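Pentafunctional AROM polypeptide (PDB 5SWV) probably catalyses, in the portion crystallised here, two successive steps of the shikimate pathway: dehydration of 3-dehydroquinate and NADPH-dependent reduction of 3-dehydroshikimate to shikimate. Local coordinates at residues Y389-L394 / L440-S445; A362-G367 / G471-D476; G382-A387 / Y410-V415; Y400-T405 / S459-L464. All coordinates share one frame; numbering follows the deposited sequence.

Interaction 1: residues Y389-L394 / L440-S445; sequences YSLHRL and LSAVVS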
# COMPACT_ATOMS: atom_id res chain seq x y z
N TYR A 389 -2.58 16.20 12.17
CA TYR A 389 -3.34 15.54 11.08
C TYR A 389 -3.17 14.01 11.11
O TYR A 389 -4.16 13.27 11.09
CB TYR A 389 -2.95 16.10 9.71
CG TYR A 389 -3.57 15.38 8.53
CD1 TYR A 389 -4.94 15.39 8.33
CD2 TYR A 389 -2.78 14.70 7.60
CE1 TYR A 389 -5.53 14.75 7.24
CE2 TYR A 389 -3.35 14.04 6.51
CZ TYR A 389 -4.72 14.06 6.32
OH TYR A 389 -5.27 13.40 5.24
N SER A 390 -1.93 13.54 11.21
CA SER A 390 -1.66 12.09 11.23
C SER A 390 -2.34 11.42 12.41
O SER A 390 -3.00 10.42 12.24
CB SER A 390 -0.15 11.80 11.23
OG SER A 390 0.45 12.22 10.03
N LEU A 391 -2.19 11.98 13.61
CA LEU A 391 -2.80 11.34 14.78
C LEU A 391 -4.32 11.33 14.65
O LEU A 391 -4.95 10.32 14.93
CB LEU A 391 -2.36 11.99 16.10
CG LEU A 391 -0.89 11.72 16.46
CD1 LEU A 391 -0.51 12.33 17.79
CD2 LEU A 391 -0.59 10.23 16.49
N HIS A 392 -4.87 12.43 14.17
CA HIS A 392 -6.30 12.53 13.96
C HIS A 392 -6.76 11.50 12.94
O HIS A 392 -7.77 10.82 13.14
CB HIS A 392 -6.71 13.95 13.53
CG HIS A 392 -8.19 14.16 13.53
ND1 HIS A 392 -8.98 13.86 12.44
CD2 HIS A 392 -9.03 14.62 14.49
CE1 HIS A 392 -10.24 14.13 12.73
NE2 HIS A 392 -10.30 14.59 13.96
N ARG A 393 -6.01 11.36 11.86
CA ARG A 393 -6.40 10.44 10.79
C ARG A 393 -6.34 8.99 11.23
O ARG A 393 -7.06 8.18 10.70
CB ARG A 393 -5.51 10.66 9.57
CG ARG A 393 -6.01 9.99 8.30
CD ARG A 393 -5.59 10.77 7.07
NE ARG A 393 -5.49 9.86 5.94
CZ ARG A 393 -6.46 9.57 5.08
NH1 ARG A 393 -7.67 10.12 5.18
NH2 ARG A 393 -6.21 8.70 4.10
N LEU A 394 -5.47 8.67 12.18
CA LEU A 394 -5.41 7.34 12.76
C LEU A 394 -6.47 7.10 13.82
O LEU A 394 -6.51 6.02 14.39
CB LEU A 394 -4.03 7.10 13.39
CG LEU A 394 -2.77 7.13 12.52
CD1 LEU A 394 -1.54 7.60 13.28
CD2 LEU A 394 -2.49 5.76 11.93
N LEU A 440 -1.58 7.62 27.61
CA LEU A 440 -1.27 7.90 26.20
C LEU A 440 -0.98 6.63 25.42
O LEU A 440 -0.40 5.68 25.95
CB LEU A 440 -0.05 8.82 26.12
CG LEU A 440 -0.18 10.17 26.81
CD1 LEU A 440 1.18 10.82 26.97
CD2 LEU A 440 -1.14 11.06 26.03
N SER A 441 -1.41 6.61 24.16
CA SER A 441 -1.12 5.52 23.23
C SER A 441 -0.14 5.91 22.10
O SER A 441 0.36 5.02 21.41
CB SER A 441 -2.43 5.01 22.63
OG SER A 441 -3.24 4.42 23.63
N ALA A 442 0.12 7.20 21.92
CA ALA A 442 0.95 7.69 20.80
C ALA A 442 1.55 9.03 21.14
O ALA A 442 0.88 9.88 21.71
CB ALA A 442 0.11 7.80 19.53
N VAL A 443 2.83 9.22 20.81
CA VAL A 443 3.50 10.48 21.06
C VAL A 443 4.39 10.85 19.87
O VAL A 443 4.98 9.98 19.27
CB VAL A 443 4.34 10.43 22.35
CG1 VAL A 443 5.06 11.75 22.60
CG2 VAL A 443 3.45 10.09 23.55
N VAL A 444 4.45 12.14 19.54
CA VAL A 444 5.36 12.64 18.50
C VAL A 444 6.08 13.88 19.01
O VAL A 444 5.42 14.86 19.37
CB VAL A 444 4.63 12.99 17.19
CG1 VAL A 444 5.63 13.24 16.07
CG2 VAL A 444 3.66 11.89 16.80
N SER A 445 7.41 13.85 19.06
CA SER A 445 8.19 15.05 19.33
C SER A 445 8.66 15.61 18.02
O SER A 445 9.34 14.92 17.28
CB SER A 445 9.39 14.75 20.19
OG SER A 445 10.20 15.91 20.27

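Interaction 2: residues A362-G367 / G471-D476; sequences ANALDG and GGVFLD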
# COMPACT_ATOMS: atom_id res chain seq x y z
N ALA A 362 1.31 3.37 11.62
CA ALA A 362 0.55 2.28 10.99
C ALA A 362 1.28 0.93 11.10
O ALA A 362 0.65 -0.07 11.43
CB ALA A 362 0.24 2.61 9.54
N ASN A 363 2.59 0.93 10.86
CA ASN A 363 3.42 -0.28 10.93
C ASN A 363 3.89 -0.66 12.33
O ASN A 363 4.04 -1.85 12.62
CB ASN A 363 4.63 -0.18 9.99
CG ASN A 363 4.26 -0.41 8.53
OD1 ASN A 363 4.37 -1.54 8.01
ND2 ASN A 363 3.76 0.64 7.87
N ALA A 364 4.13 0.33 13.18
CA ALA A 364 4.64 0.07 14.53
C ALA A 364 3.62 -0.48 15.51
O ALA A 364 4.01 -0.99 16.55
CB ALA A 364 5.28 1.33 15.11
N LEU A 365 2.32 -0.38 15.20
CA LEU A 365 1.25 -0.66 16.17
C LEU A 365 0.82 -2.12 16.39
O LEU A 365 0.22 -2.40 17.43
CB LEU A 365 0.01 0.18 15.85
CG LEU A 365 0.05 1.67 16.23
CD1 LEU A 365 -1.13 2.38 15.60
CD2 LEU A 365 0.09 1.91 17.74
N ASP A 366 1.10 -3.02 15.45
CA ASP A 366 0.64 -4.43 15.50
C ASP A 366 -0.90 -4.48 15.49
O ASP A 366 -1.50 -3.86 14.61
CB ASP A 366 1.27 -5.21 16.67
CG ASP A 366 2.78 -5.31 16.57
OD1 ASP A 366 3.26 -5.72 15.49
OD2 ASP A 366 3.49 -5.00 17.56
N GLY A 367 -1.54 -5.17 16.44
CA GLY A 367 -3.01 -5.20 16.55
C GLY A 367 -3.60 -3.85 16.96
O GLY A 367 -4.54 -3.37 16.33
N GLY A 471 1.48 -1.36 24.29
CA GLY A 471 1.86 -1.22 22.90
C GLY A 471 1.95 0.20 22.41
O GLY A 471 1.89 0.44 21.21
N GLY A 472 2.11 1.16 23.33
CA GLY A 472 2.12 2.58 22.98
C GLY A 472 3.39 2.94 22.26
O GLY A 472 4.44 2.40 22.59
N VAL A 473 3.30 3.85 21.29
CA VAL A 473 4.44 4.17 20.40
C VAL A 473 4.85 5.64 20.55
O VAL A 473 4.00 6.53 20.56
CB VAL A 473 4.13 3.87 18.91
CG1 VAL A 473 5.31 4.24 18.01
CG2 VAL A 473 3.75 2.41 18.72
N PHE A 474 6.16 5.85 20.65
CA PHE A 474 6.78 7.17 20.69
C PHE A 474 7.57 7.37 19.42
O PHE A 474 8.36 6.50 19.05
CB PHE A 474 7.72 7.25 21.87
CG PHE A 474 8.54 8.50 21.90
CD1 PHE A 474 8.06 9.64 22.54
CD2 PHE A 474 9.79 8.54 21.31
CE1 PHE A 474 8.82 10.81 22.57
CE2 PHE A 474 10.55 9.71 21.34
CZ PHE A 474 10.06 10.84 21.97
N LEU A 475 7.39 8.52 18.77
CA LEU A 475 8.15 8.86 17.56
C LEU A 475 8.86 10.20 17.73
O LEU A 475 8.22 11.19 18.05
CB LEU A 475 7.22 8.93 16.35
CG LEU A 475 7.80 9.47 15.04
CD1 LEU A 475 8.94 8.60 14.55
CD2 LEU A 475 6.72 9.55 13.99
N ASP A 476 10.16 10.25 17.47
CA ASP A 476 10.88 11.51 17.44
C ASP A 476 11.21 11.80 16.00
O ASP A 476 11.78 10.95 15.34
CB ASP A 476 12.16 11.41 18.26
CG ASP A 476 12.77 12.77 18.58
OD1 ASP A 476 12.73 13.67 17.71
OD2 ASP A 476 13.32 12.92 19.69

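Interaction 3: residues G382-A387 / Y410-V415; sequences GTSRAA and YRVQDV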
# COMPACT_ATOMS: atom_id res chain seq x y z
N GLY A 382 5.95 23.45 11.37
CA GLY A 382 5.30 22.73 10.28
C GLY A 382 5.07 21.27 10.55
O GLY A 382 4.03 20.74 10.21
N THR A 383 6.05 20.61 11.16
CA THR A 383 5.98 19.18 11.36
C THR A 383 4.88 18.84 12.38
O THR A 383 4.19 17.84 12.22
CB THR A 383 7.34 18.58 11.78
OG1 THR A 383 8.32 18.86 10.79
CG2 THR A 383 7.27 17.08 11.90
N SER A 384 4.70 19.67 13.40
CA SER A 384 3.66 19.42 14.40
C SER A 384 2.27 19.39 13.79
O SER A 384 1.39 18.69 14.29
CB SER A 384 3.68 20.46 15.53
OG SER A 384 3.04 21.66 15.12
N ARG A 385 2.08 20.15 12.73
CA ARG A 385 0.77 20.19 12.07
C ARG A 385 0.47 18.90 11.35
O ARG A 385 -0.64 18.39 11.42
CB ARG A 385 0.69 21.35 11.09
CG ARG A 385 1.05 22.66 11.76
CD ARG A 385 0.57 23.86 10.97
NE ARG A 385 1.03 23.81 9.58
CZ ARG A 385 0.82 24.78 8.70
NH1 ARG A 385 0.19 25.91 9.07
NH2 ARG A 385 1.27 24.63 7.44
N ALA A 386 1.48 18.37 10.64
CA ALA A 386 1.38 17.06 10.01
C ALA A 386 1.14 15.97 11.04
O ALA A 386 0.34 15.05 10.82
CB ALA A 386 2.64 16.76 9.23
N ALA A 387 1.82 16.09 12.18
CA ALA A 387 1.66 15.15 13.28
C ALA A 387 0.23 15.14 13.84
O ALA A 387 -0.34 14.06 14.07
CB ALA A 387 2.66 15.47 14.38
N TYR A 410 -1.67 27.70 20.15
CA TYR A 410 -2.84 28.32 19.54
C TYR A 410 -2.70 28.54 18.04
O TYR A 410 -3.63 28.32 17.30
CB TYR A 410 -3.21 29.65 20.25
CG TYR A 410 -4.08 29.45 21.48
CD1 TYR A 410 -5.32 28.81 21.37
CD2 TYR A 410 -3.67 29.89 22.74
CE1 TYR A 410 -6.11 28.60 22.47
CE2 TYR A 410 -4.47 29.69 23.86
CZ TYR A 410 -5.69 29.04 23.71
OH TYR A 410 -6.52 28.81 24.78
N ARG A 411 -1.53 28.95 17.59
CA ARG A 411 -1.30 29.13 16.16
C ARG A 411 -1.56 27.82 15.37
O ARG A 411 -2.19 27.82 14.29
CB ARG A 411 0.13 29.62 15.93
CG ARG A 411 0.39 30.07 14.50
CD ARG A 411 1.74 29.60 14.00
NE ARG A 411 2.78 30.22 14.81
CZ ARG A 411 3.69 29.58 15.56
NH1 ARG A 411 3.76 28.24 15.62
NH2 ARG A 411 4.56 30.31 16.24
N VAL A 412 -1.08 26.72 15.94
CA VAL A 412 -1.26 25.41 15.37
C VAL A 412 -2.71 24.97 15.46
O VAL A 412 -3.26 24.49 14.48
CB VAL A 412 -0.39 24.38 16.10
CG1 VAL A 412 -0.71 22.97 15.61
CG2 VAL A 412 1.08 24.71 15.92
N GLN A 413 -3.30 25.11 16.64
CA GLN A 413 -4.69 24.70 16.85
C GLN A 413 -5.63 25.37 15.84
O GLN A 413 -6.50 24.71 15.27
CB GLN A 413 -5.14 25.03 18.29
CG GLN A 413 -6.60 24.67 18.62
CD GLN A 413 -6.98 24.99 20.06
OE1 GLN A 413 -7.00 26.15 20.46
NE2 GLN A 413 -7.30 23.96 20.84
N ASP A 414 -5.41 26.66 15.59
CA ASP A 414 -6.30 27.48 14.76
C ASP A 414 -6.26 27.13 13.27
O ASP A 414 -7.11 27.61 12.52
CB ASP A 414 -6.02 28.98 14.97
CG ASP A 414 -6.34 29.47 16.41
OD1 ASP A 414 -7.03 28.76 17.19
OD2 ASP A 414 -5.88 30.57 16.78
N VAL A 415 -5.30 26.32 12.84
CA VAL A 415 -5.31 25.74 11.49
C VAL A 415 -6.46 24.75 11.30
O VAL A 415 -6.96 24.55 10.21
CB VAL A 415 -3.96 25.02 11.19
CG1 VAL A 415 -4.01 24.25 9.87
CG2 VAL A 415 -2.80 26.01 11.16

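Interaction 4: residues Y400-T405 / S459-L464; sequences YLLNRT and SVIKAL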
# COMPACT_ATOMS: atom_id res chain seq x y z
N TYR A 400 -3.38 15.78 22.61
CA TYR A 400 -2.76 16.76 23.51
C TYR A 400 -1.61 17.47 22.81
O TYR A 400 -0.86 16.85 22.05
CB TYR A 400 -2.33 16.12 24.84
CG TYR A 400 -3.53 15.77 25.69
CD1 TYR A 400 -4.18 14.54 25.55
CD2 TYR A 400 -4.07 16.69 26.58
CE1 TYR A 400 -5.31 14.23 26.30
CE2 TYR A 400 -5.20 16.39 27.34
CZ TYR A 400 -5.82 15.15 27.19
OH TYR A 400 -6.95 14.83 27.93
N LEU A 401 -1.50 18.78 23.05
CA LEU A 401 -0.52 19.62 22.38
C LEU A 401 0.28 20.44 23.38
O LEU A 401 -0.28 21.21 24.15
CB LEU A 401 -1.24 20.55 21.41
CG LEU A 401 -0.38 21.51 20.59
CD1 LEU A 401 0.69 20.80 19.77
CD2 LEU A 401 -1.26 22.33 19.66
N LEU A 402 1.60 20.30 23.35
CA LEU A 402 2.47 20.82 24.39
C LEU A 402 3.59 21.66 23.81
O LEU A 402 4.31 21.21 22.91
CB LEU A 402 3.06 19.67 25.18
CG LEU A 402 4.08 20.03 26.27
CD1 LEU A 402 3.50 20.93 27.35
CD2 LEU A 402 4.64 18.75 26.88
N ASN A 403 3.76 22.86 24.37
CA ASN A 403 4.76 23.83 23.93
C ASN A 403 5.28 24.73 25.04
O ASN A 403 4.77 24.74 26.16
CB ASN A 403 4.17 24.70 22.83
CG ASN A 403 4.08 23.96 21.51
OD1 ASN A 403 5.10 23.64 20.92
ND2 ASN A 403 2.87 23.65 21.07
N ARG A 404 6.33 25.47 24.71
CA ARG A 404 6.91 26.47 25.61
C ARG A 404 5.91 27.55 25.92
O ARG A 404 5.85 28.00 27.05
CB ARG A 404 8.17 27.10 24.99
CG ARG A 404 9.38 26.18 24.94
CD ARG A 404 10.33 26.61 23.83
NE ARG A 404 11.60 25.88 23.84
CZ ARG A 404 12.62 26.12 24.67
NH1 ARG A 404 12.54 27.07 25.60
NH2 ARG A 404 13.74 25.40 24.58
N THR A 405 5.12 27.97 24.94
CA THR A 405 4.10 29.01 25.14
C THR A 405 2.74 28.62 24.57
O THR A 405 2.63 27.78 23.67
CB THR A 405 4.54 30.39 24.55
OG1 THR A 405 4.43 30.40 23.11
CG2 THR A 405 5.98 30.74 24.98
N SER A 459 9.79 18.18 32.77
CA SER A 459 9.00 17.70 33.90
C SER A 459 7.64 17.14 33.51
O SER A 459 7.23 16.10 34.01
CB SER A 459 8.80 18.86 34.88
OG SER A 459 7.75 18.59 35.79
N VAL A 460 6.95 17.85 32.62
CA VAL A 460 5.61 17.47 32.15
C VAL A 460 5.69 16.25 31.22
O VAL A 460 4.86 15.34 31.30
CB VAL A 460 4.93 18.62 31.36
CG1 VAL A 460 3.52 18.23 30.93
CG2 VAL A 460 4.91 19.90 32.17
N ILE A 461 6.68 16.27 30.33
CA ILE A 461 6.91 15.18 29.40
C ILE A 461 7.21 13.89 30.16
O ILE A 461 6.58 12.86 29.91
CB ILE A 461 8.07 15.51 28.42
CG1 ILE A 461 7.67 16.69 27.51
CG2 ILE A 461 8.43 14.30 27.56
CD1 ILE A 461 8.84 17.33 26.79
N LYS A 462 8.17 13.97 31.09
CA LYS A 462 8.47 12.87 32.01
C LYS A 462 7.22 12.29 32.67
O LYS A 462 7.03 11.08 32.68
CB LYS A 462 9.41 13.34 33.11
CG LYS A 462 10.88 13.37 32.70
CD LYS A 462 11.72 13.99 33.82
CE LYS A 462 13.17 13.51 33.78
NZ LYS A 462 13.84 13.90 32.51
N ALA A 463 6.37 13.17 33.20
CA ALA A 463 5.16 12.76 33.91
C ALA A 463 4.15 12.03 33.02
O ALA A 463 3.66 10.98 33.39
CB ALA A 463 4.50 13.96 34.57
N LEU A 464 3.85 12.62 31.85
CA LEU A 464 2.89 12.05 30.89
C LEU A 464 3.32 10.71 30.32
O LEU A 464 2.51 9.80 30.19
CB LEU A 464 2.66 13.02 29.74
CG LEU A 464 1.92 14.32 30.09
CD1 LEU A 464 2.18 15.40 29.04
CD2 LEU A 464 0.43 14.06 30.27

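Interaction 1: residues Y389-L394 / L440-S445
Leu391 makes an apolar helix-on-sheet contact with Ala442 and Val444, in the core of the Rossmann-like domain expected to bind the nicotinamide cofactor. It stands near the C-terminal end of helix 382-393. Its two partners are two residues apart on strand 440-445 and both present their side chains to the helix. The backbones come closest at Leu391 and Ala442, whose CA atoms are 8.0 Å apart, a gap filled by side-chain carbon.

The leucine divides its branches between the two neighbours. CD2 of Leu391 rests on CB of Ala442 at 4.0 Å, while CD1 of Leu391 approaches CG2 of Val444 at 4.3 Å. With CG set opposite the carbonyl carbon (chi1 -70°) and the chain then extended, the fork reaches down to the sheet. No hydrogen bond crosses the contact, and only 111 Å² is buried between the segments: one leucine side chain lying across two strand residues.

Val443, between the two partners, points to the other face of the sheet, where it meets Leu465 of helix 455-466. On the near face, Leu391 also lies on Val377 of the adjacent strand 374-378, and Phe361 of helix 353-364 touches Val444.

Interaction 2: residues A362-G367 / G471-D476
Ala364, in the last turn of helix 353-364, is the first residue of this segment to meet strand 472-476. Its CB faces the fork of Val473, 4.1 Å from CG2 of Val473 and equally far from CG1, and so lies astride the two methyl groups. The carbonyl oxygen of Ala364 lies beside the same valine, 4.0 Å from CG2 of Val473; its polar partner is Lys496 NZ, which hydrogen-bonds to it.

Leu365 follows. Its CB points neither at the strand nor away from it, but the end of the side chain comes nearer: CD2 of Leu365 packs against CG2 of Val473 at 3.8 Å, the two side chains meeting at a slant. Since chi1 of Val473 is 179°, CG1 lies opposite the backbone N and CG2 beside it, and CG2 is the branch that both helix-end residues touch. The same CD2 of Leu365 lies 4.2 Å from Gly471 O, where the chain turns a corner before entering the strand.

At Asp366 the backbone leaves helical geometry with positive phi (61°), and its carboxylate makes a long, weak ion pair with Lys496.

The helix end packs on one face of the parallel sheet of the Rossmann-like domain, near strand 496-498, whose Cys498 touches both Ala364 and Val473; Phe361, one turn earlier, also packs on Val473. Phe474 lies on the opposite face, under helix 485-492.

Interaction 3: residues G382-A387 / Y410-V415
Two helices approach here, helix 382-393 through its first turns and helix 406-413 through its C-terminal part and the chain that follows, as far as Val415, with the CA atoms of Arg385 and Val412 6.5 Å apart. Both belong to the opening of a Rossmann-like fold. Strand 374-378, a glycine-rich turn, helix 382-393 and strand 398-403 form a right-handed beta-alpha-beta crossover, and helix 406-413 comes next on the same face of the sheet. In relatives this glycine-rich turn lies under the pyrophosphate of the cofactor, which is consistent with the sequence here.

Ser384 points at the neighbouring helix, yet its hydroxyl has its polar partner at home: OG is hydrogen-bonded to the carbonyl O of Gly381, in that turn. With chi1 at 80°, OG sits between the backbone N and the carbonyl carbon. From there it meets the fork of Val412 by van der Waals contact, 3.7 Å from CG2 of Val412 and 4.0 Å from CG1.

Arg385 supplies the larger share of the surface on its side, and both its aliphatic stem and its guanidinium take part. Its CG lies 4.2 Å from CG1 of Val412. Farther out the chain bends at chi3 (-53°), turning the arginine across the side chain of Val415 at about a right angle. No charge is paired across the contact; a single valine methyl serves both the stem and the head of the arginine, CG2 of Val415 lying 4.0 Å from CD of Arg385 and 3.6 Å from NH1, oblique to the guanidinium plane.

Interaction 4: residues Y400-T405 / S459-L464
Segment 400-405, on strand 398-403, runs past segment 459-464 of helix 455-466 at a spacing usual for a helix packed on a sheet, the CA atoms of Leu402 and Ile461 being 8.8 Å apart, the nearest such pair. No hydrogen bond joins the segments, so the space between them is bridged by side chains alone.

Leu402 does this from the strand. Its CG is anti to the backbone N (chi1 176°), which carries the isobutyl group out from the sheet to the helix, and one methyl makes both close contacts. CD2 of Leu402 touches CG1 of Ile461 at 3.7 Å and reaches CG1 of Val460 at 4.2 Å. The CB of Ile461 does not point straight at the strand, but CG1, placed opposite the carbonyl carbon (chi1 -66°), brings the branch to the leucine, and the two side chains meet at an oblique angle.

This is the three-layered alpha/beta/alpha sandwich of the Rossmann-like domain: helix 455-466 covers the face of the parallel sheet opposite helices 382-393 and 406-413. Leu401 accordingly turns to that other layer and meets Val412 and Ser409. The strand leads into the sequence Asn403-Arg404-Thr405, which matches the Asn-Arg-Thr motif associated in shikimate dehydrogenases with NADP recognition. Thr405 is the N-cap of helix 406-413, its side chain capping a backbone N of that helix. Within the core, Leu402 also packs on Leu376 and Ile425 of the strands to either side.

All four contacts lie in one Rossmann-like domain, built on a parallel six-stranded sheet of order 3-2-1-4-5-6. Interactions 1 and 2 are closest, their centres about 10 Å apart, and are joined by probable hydrogen bonds between neighbouring strands 440-445 and 472-476. Interactions 1 and 3 share helix 382-393, with centres about 13 Å apart. Interaction 4 lies on the opposite face, its centre about 15 Å from that of interaction 1 and about 16 Å from that of interaction 3. Along the chain, 362-367 and 471-476 enclose the other three contacts, whose segments interleave. Interactions 1, 2 and 4 join helices on the two faces to one sheet, and interaction 3 joins two neighbouring helices of one layer.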